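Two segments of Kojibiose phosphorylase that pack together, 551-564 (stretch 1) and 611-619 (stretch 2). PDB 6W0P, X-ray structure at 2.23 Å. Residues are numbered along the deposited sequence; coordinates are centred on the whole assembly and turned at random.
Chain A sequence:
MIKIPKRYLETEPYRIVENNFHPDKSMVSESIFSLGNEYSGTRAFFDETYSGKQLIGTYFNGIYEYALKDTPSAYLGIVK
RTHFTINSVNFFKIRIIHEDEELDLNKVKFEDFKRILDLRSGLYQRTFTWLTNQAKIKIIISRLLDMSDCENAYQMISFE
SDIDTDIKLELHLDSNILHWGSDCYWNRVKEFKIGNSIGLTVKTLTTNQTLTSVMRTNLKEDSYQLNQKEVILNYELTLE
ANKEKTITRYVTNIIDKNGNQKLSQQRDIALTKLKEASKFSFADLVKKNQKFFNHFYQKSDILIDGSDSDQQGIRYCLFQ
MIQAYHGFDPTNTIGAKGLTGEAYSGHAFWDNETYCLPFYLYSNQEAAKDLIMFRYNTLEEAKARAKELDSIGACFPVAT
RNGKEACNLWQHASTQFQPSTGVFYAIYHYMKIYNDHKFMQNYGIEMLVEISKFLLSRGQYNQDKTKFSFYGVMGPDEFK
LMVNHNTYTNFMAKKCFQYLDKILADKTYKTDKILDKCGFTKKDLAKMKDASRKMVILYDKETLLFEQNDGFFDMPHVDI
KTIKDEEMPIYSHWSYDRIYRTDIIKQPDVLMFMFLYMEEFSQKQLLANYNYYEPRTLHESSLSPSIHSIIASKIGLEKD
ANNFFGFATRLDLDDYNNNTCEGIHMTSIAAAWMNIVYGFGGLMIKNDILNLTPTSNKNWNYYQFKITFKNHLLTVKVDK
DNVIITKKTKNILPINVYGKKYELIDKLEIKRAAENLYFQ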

# COMPACT_ATOMS: atom_id res chain seq x y z
N GLY A 551 -0.76 12.75 -21.49
CA GLY A 551 0.55 12.11 -21.66
C GLY A 551 0.43 10.64 -22.06
O GLY A 551 1.51 9.98 -22.18
N PHE A 552 -0.79 10.12 -22.26
CA PHE A 552 -0.97 8.70 -22.65
C PHE A 552 -0.28 8.39 -23.99
O PHE A 552 0.43 7.39 -24.02
CB PHE A 552 -2.43 8.26 -22.77
CG PHE A 552 -2.51 6.76 -22.94
CD1 PHE A 552 -2.42 6.19 -24.19
CD2 PHE A 552 -2.58 5.93 -21.83
CE1 PHE A 552 -2.44 4.81 -24.34
CE2 PHE A 552 -2.60 4.56 -21.98
CZ PHE A 552 -2.53 4.00 -23.24
N PHE A 553 -0.50 9.17 -25.04
CA PHE A 553 0.00 8.89 -26.42
C PHE A 553 1.53 8.77 -26.45
O PHE A 553 2.03 7.97 -27.25
CB PHE A 553 -0.38 10.00 -27.40
CG PHE A 553 -1.84 10.06 -27.78
CD1 PHE A 553 -2.63 8.92 -27.74
CD2 PHE A 553 -2.39 11.24 -28.26
CE1 PHE A 553 -3.96 8.97 -28.15
CE2 PHE A 553 -3.72 11.29 -28.66
CZ PHE A 553 -4.50 10.16 -28.59
N ASP A 554 2.22 9.56 -25.61
CA ASP A 554 3.70 9.71 -25.62
C ASP A 554 4.38 8.66 -24.72
O ASP A 554 5.62 8.63 -24.72
CB ASP A 554 4.14 11.14 -25.27
CG ASP A 554 5.41 11.54 -26.01
OD1 ASP A 554 5.54 11.13 -27.18
OD2 ASP A 554 6.28 12.17 -25.41
N MET A 555 3.63 7.79 -24.05
CA MET A 555 4.22 6.79 -23.11
C MET A 555 5.08 5.82 -23.91
O MET A 555 4.91 5.67 -25.12
CB MET A 555 3.15 6.00 -22.36
CG MET A 555 2.32 6.86 -21.41
SD MET A 555 3.21 7.55 -19.98
CE MET A 555 3.58 6.02 -19.13
N PRO A 556 6.06 5.15 -23.25
CA PRO A 556 6.81 4.06 -23.86
C PRO A 556 5.85 3.02 -24.45
O PRO A 556 4.87 2.65 -23.79
CB PRO A 556 7.63 3.49 -22.70
CG PRO A 556 7.82 4.67 -21.79
CD PRO A 556 6.53 5.45 -21.89
N HIS A 557 6.15 2.59 -25.68
CA HIS A 557 5.35 1.60 -26.43
C HIS A 557 5.82 0.20 -26.07
O HIS A 557 7.03 -0.05 -26.17
CB HIS A 557 5.45 1.83 -27.95
CG HIS A 557 4.61 0.84 -28.69
ND1 HIS A 557 3.23 0.76 -28.51
CD2 HIS A 557 4.95 -0.16 -29.55
CE1 HIS A 557 2.76 -0.23 -29.26
NE2 HIS A 557 3.79 -0.80 -29.90
N VAL A 558 4.91 -0.66 -25.61
CA VAL A 558 5.15 -2.14 -25.57
C VAL A 558 4.09 -2.81 -26.44
O VAL A 558 2.87 -2.58 -26.23
CB VAL A 558 5.16 -2.75 -24.15
CG1 VAL A 558 5.40 -4.25 -24.23
CG2 VAL A 558 6.19 -2.11 -23.23
N ASP A 559 4.56 -3.61 -27.39
CA ASP A 559 3.70 -4.45 -28.26
C ASP A 559 3.30 -5.67 -27.42
O ASP A 559 4.19 -6.48 -27.05
CB ASP A 559 4.40 -4.78 -29.57
CG ASP A 559 3.59 -5.63 -30.55
OD1 ASP A 559 2.47 -6.05 -30.20
OD2 ASP A 559 4.11 -5.85 -31.67
N ILE A 560 2.02 -5.79 -27.11
CA ILE A 560 1.48 -6.90 -26.28
C ILE A 560 1.88 -8.26 -26.88
O ILE A 560 1.99 -9.23 -26.10
CB ILE A 560 -0.04 -6.73 -26.13
CG1 ILE A 560 -0.34 -5.57 -25.18
CG2 ILE A 560 -0.68 -8.03 -25.66
CD1 ILE A 560 -1.80 -5.23 -25.07
N LYS A 561 2.07 -8.35 -28.20
CA LYS A 561 2.42 -9.61 -28.91
C LYS A 561 3.81 -10.11 -28.48
O LYS A 561 4.07 -11.30 -28.69
CB LYS A 561 2.33 -9.42 -30.43
CG LYS A 561 0.92 -9.16 -30.95
CD LYS A 561 0.78 -9.18 -32.47
CE LYS A 561 1.27 -7.93 -33.17
NZ LYS A 561 2.68 -8.06 -33.62
N THR A 562 4.65 -9.26 -27.86
CA THR A 562 6.03 -9.61 -27.42
C THR A 562 6.03 -10.11 -25.98
O THR A 562 7.08 -10.56 -25.49
CB THR A 562 7.00 -8.43 -27.56
OG1 THR A 562 6.72 -7.53 -26.49
CG2 THR A 562 6.94 -7.76 -28.92
N ILE A 563 4.91 -10.03 -25.28
CA ILE A 563 4.81 -10.56 -23.90
C ILE A 563 4.68 -12.07 -24.04
O ILE A 563 3.75 -12.54 -24.72
CB ILE A 563 3.65 -9.88 -23.14
CG1 ILE A 563 3.91 -8.38 -22.98
CG2 ILE A 563 3.42 -10.55 -21.79
CD1 ILE A 563 2.67 -7.56 -22.65
N LYS A 564 5.62 -12.81 -23.46
CA LYS A 564 5.64 -14.30 -23.50
C LYS A 564 4.53 -14.79 -22.57
O LYS A 564 4.00 -13.98 -21.78
CB LYS A 564 7.02 -14.84 -23.10
CG LYS A 564 8.22 -14.29 -23.87
CD LYS A 564 9.49 -14.09 -23.03
CE LYS A 564 10.26 -12.83 -23.39
NZ LYS A 564 11.23 -12.43 -22.34
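Stretch 2 611-619: NYYEPRTLH

How does stretch 2 lie along stretch 1? It enters in a helix that begins earlier in the chain and takes in N611 to Y613, and by T617 it is loop. Its Y612 lies near F553, with CA atoms 9.8 Å apart, and its R616 near I560, where the CA of each is 6.6 Å from the other. The two chains therefore run in the same general sense and draw closer as they go. No direct hydrogen bond joins them, so the 468 Å² of buried surface rests largely on side-chain packing.

What do the two phenylalanines do at the first end? They belong to a type I turn from F552 to M555, closed by M555 N to F552 O at 3.2 Å. F552 points toward stretch 2 and, with chi1 at t, places CE1 4.0 Å from CE1 of Y613 and 4.2 Å from CE2 of Y612. Y612, also t, and Y613, at m, thus both reach the same phenylalanine. F553 starts out sideways, but its m rotamer brings the ring back, edge toward the face of Y612, with ring centroids 5.2 Å apart and planes at 70°. Its CD1 lies 3.5 Å from OH of Y612, and its CE1 3.7 Å from OH of Y613.

Why is the R616 side chain stretched out? Its CA-to-CB bond points sideways, and chi1 at m followed by two t angles carries the guanidinium back along its own stretch, where NH1 donates to O of Y612 at 2.9 Å. The extended chain leaves CD at the edge of the F552 ring, 4.4 Å from CE1, and NH2 4.0 Å from ND1 of H557. These last two nitrogens are both hydrogen-bonded elsewhere in the structure.

What does I560 rest against? It points toward stretch 2 and buries the most area of any residue here. With chi1 at m and chi2 at t, CD1 extends over backbone, 3.2 Å from O of R616 and 3.6 Å from N of L618, while CG2 meets CD1 of L618 at 3.7 Å. L618, in the t, p rotamer, also brings that CD1 within 4.3 Å of CD1 of I563. Behind I560, D559 braces the 3-10 segment: its OD1 accepts from N of K561 at 3.1 Å, and its O from OG1 of T562 at 2.8 Å. A water links the backbones, accepting from N of I560 at 3.1 Å and donating to O of P615 at 2.7 Å.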

# COMPACT_ATOMS: atom_id res chain seq x y z
N ASN A 611 -9.08 1.18 -33.42
CA ASN A 611 -7.81 0.81 -34.10
C ASN A 611 -6.65 1.22 -33.19
O ASN A 611 -5.66 0.53 -33.20
CB ASN A 611 -7.65 1.46 -35.47
CG ASN A 611 -8.40 0.76 -36.59
OD1 ASN A 611 -8.91 -0.33 -36.42
ND2 ASN A 611 -8.52 1.42 -37.74
N TYR A 612 -6.76 2.34 -32.46
CA TYR A 612 -5.66 2.78 -31.57
C TYR A 612 -5.64 1.93 -30.27
O TYR A 612 -4.55 1.50 -29.90
CB TYR A 612 -5.74 4.27 -31.25
CG TYR A 612 -4.52 4.74 -30.49
CD1 TYR A 612 -3.38 5.15 -31.14
CD2 TYR A 612 -4.50 4.66 -29.10
CE1 TYR A 612 -2.25 5.53 -30.43
CE2 TYR A 612 -3.39 5.06 -28.38
CZ TYR A 612 -2.27 5.51 -29.04
OH TYR A 612 -1.17 5.83 -28.30
N TYR A 613 -6.78 1.69 -29.62
CA TYR A 613 -6.84 1.13 -28.24
C TYR A 613 -6.97 -0.39 -28.19
O TYR A 613 -6.36 -0.96 -27.27
CB TYR A 613 -7.94 1.84 -27.45
CG TYR A 613 -7.56 3.26 -27.09
CD1 TYR A 613 -6.51 3.52 -26.22
CD2 TYR A 613 -8.23 4.33 -27.63
CE1 TYR A 613 -6.15 4.82 -25.90
CE2 TYR A 613 -7.89 5.63 -27.30
CZ TYR A 613 -6.84 5.88 -26.45
OH TYR A 613 -6.52 7.17 -26.16
N GLU A 614 -7.72 -1.03 -29.09
CA GLU A 614 -7.87 -2.51 -29.08
C GLU A 614 -6.49 -3.18 -29.07
O GLU A 614 -6.27 -4.05 -28.23
CB GLU A 614 -8.75 -3.01 -30.23
CG GLU A 614 -9.01 -4.51 -30.23
CD GLU A 614 -7.83 -5.43 -30.51
OE1 GLU A 614 -7.16 -5.19 -31.51
OE2 GLU A 614 -7.56 -6.37 -29.68
N PRO A 615 -5.52 -2.87 -29.97
CA PRO A 615 -4.22 -3.57 -29.97
C PRO A 615 -3.25 -3.24 -28.81
O PRO A 615 -2.27 -3.97 -28.62
CB PRO A 615 -3.57 -3.19 -31.31
CG PRO A 615 -4.27 -1.91 -31.75
CD PRO A 615 -5.65 -1.93 -31.10
N ARG A 616 -3.54 -2.19 -28.03
CA ARG A 616 -2.83 -1.89 -26.76
C ARG A 616 -3.53 -2.54 -25.55
O ARG A 616 -3.01 -2.37 -24.43
CB ARG A 616 -2.76 -0.38 -26.57
CG ARG A 616 -1.98 0.31 -27.67
CD ARG A 616 -1.81 1.80 -27.45
NE ARG A 616 -0.69 2.31 -28.23
CZ ARG A 616 -0.73 2.55 -29.54
NH1 ARG A 616 -1.83 2.31 -30.24
NH2 ARG A 616 0.33 3.04 -30.15
N THR A 617 -4.64 -3.25 -25.74
CA THR A 617 -5.49 -3.75 -24.62
C THR A 617 -5.20 -5.24 -24.36
O THR A 617 -5.33 -6.06 -25.28
CB THR A 617 -6.97 -3.49 -24.87
OG1 THR A 617 -7.12 -2.09 -25.12
CG2 THR A 617 -7.81 -3.91 -23.69
N LEU A 618 -4.78 -5.55 -23.14
CA LEU A 618 -4.39 -6.92 -22.72
C LEU A 618 -5.64 -7.79 -22.63
O LEU A 618 -5.52 -8.98 -22.89
CB LEU A 618 -3.66 -6.80 -21.38
CG LEU A 618 -2.68 -7.91 -21.03
CD1 LEU A 618 -1.60 -8.05 -22.06
CD2 LEU A 618 -2.07 -7.61 -19.67
N HIS A 619 -6.80 -7.22 -22.32
CA HIS A 619 -8.07 -7.96 -22.20
C HIS A 619 -7.99 -8.81 -20.92
O HIS A 619 -8.45 -9.96 -20.97
CB HIS A 619 -8.38 -8.83 -23.44
CG HIS A 619 -8.44 -8.04 -24.70
ND1 HIS A 619 -9.37 -7.03 -24.87
CD2 HIS A 619 -7.63 -8.01 -25.78
CE1 HIS A 619 -9.14 -6.43 -26.02
NE2 HIS A 619 -8.08 -7.01 -26.60
O HOH W 1 0.33 -3.40 -28.15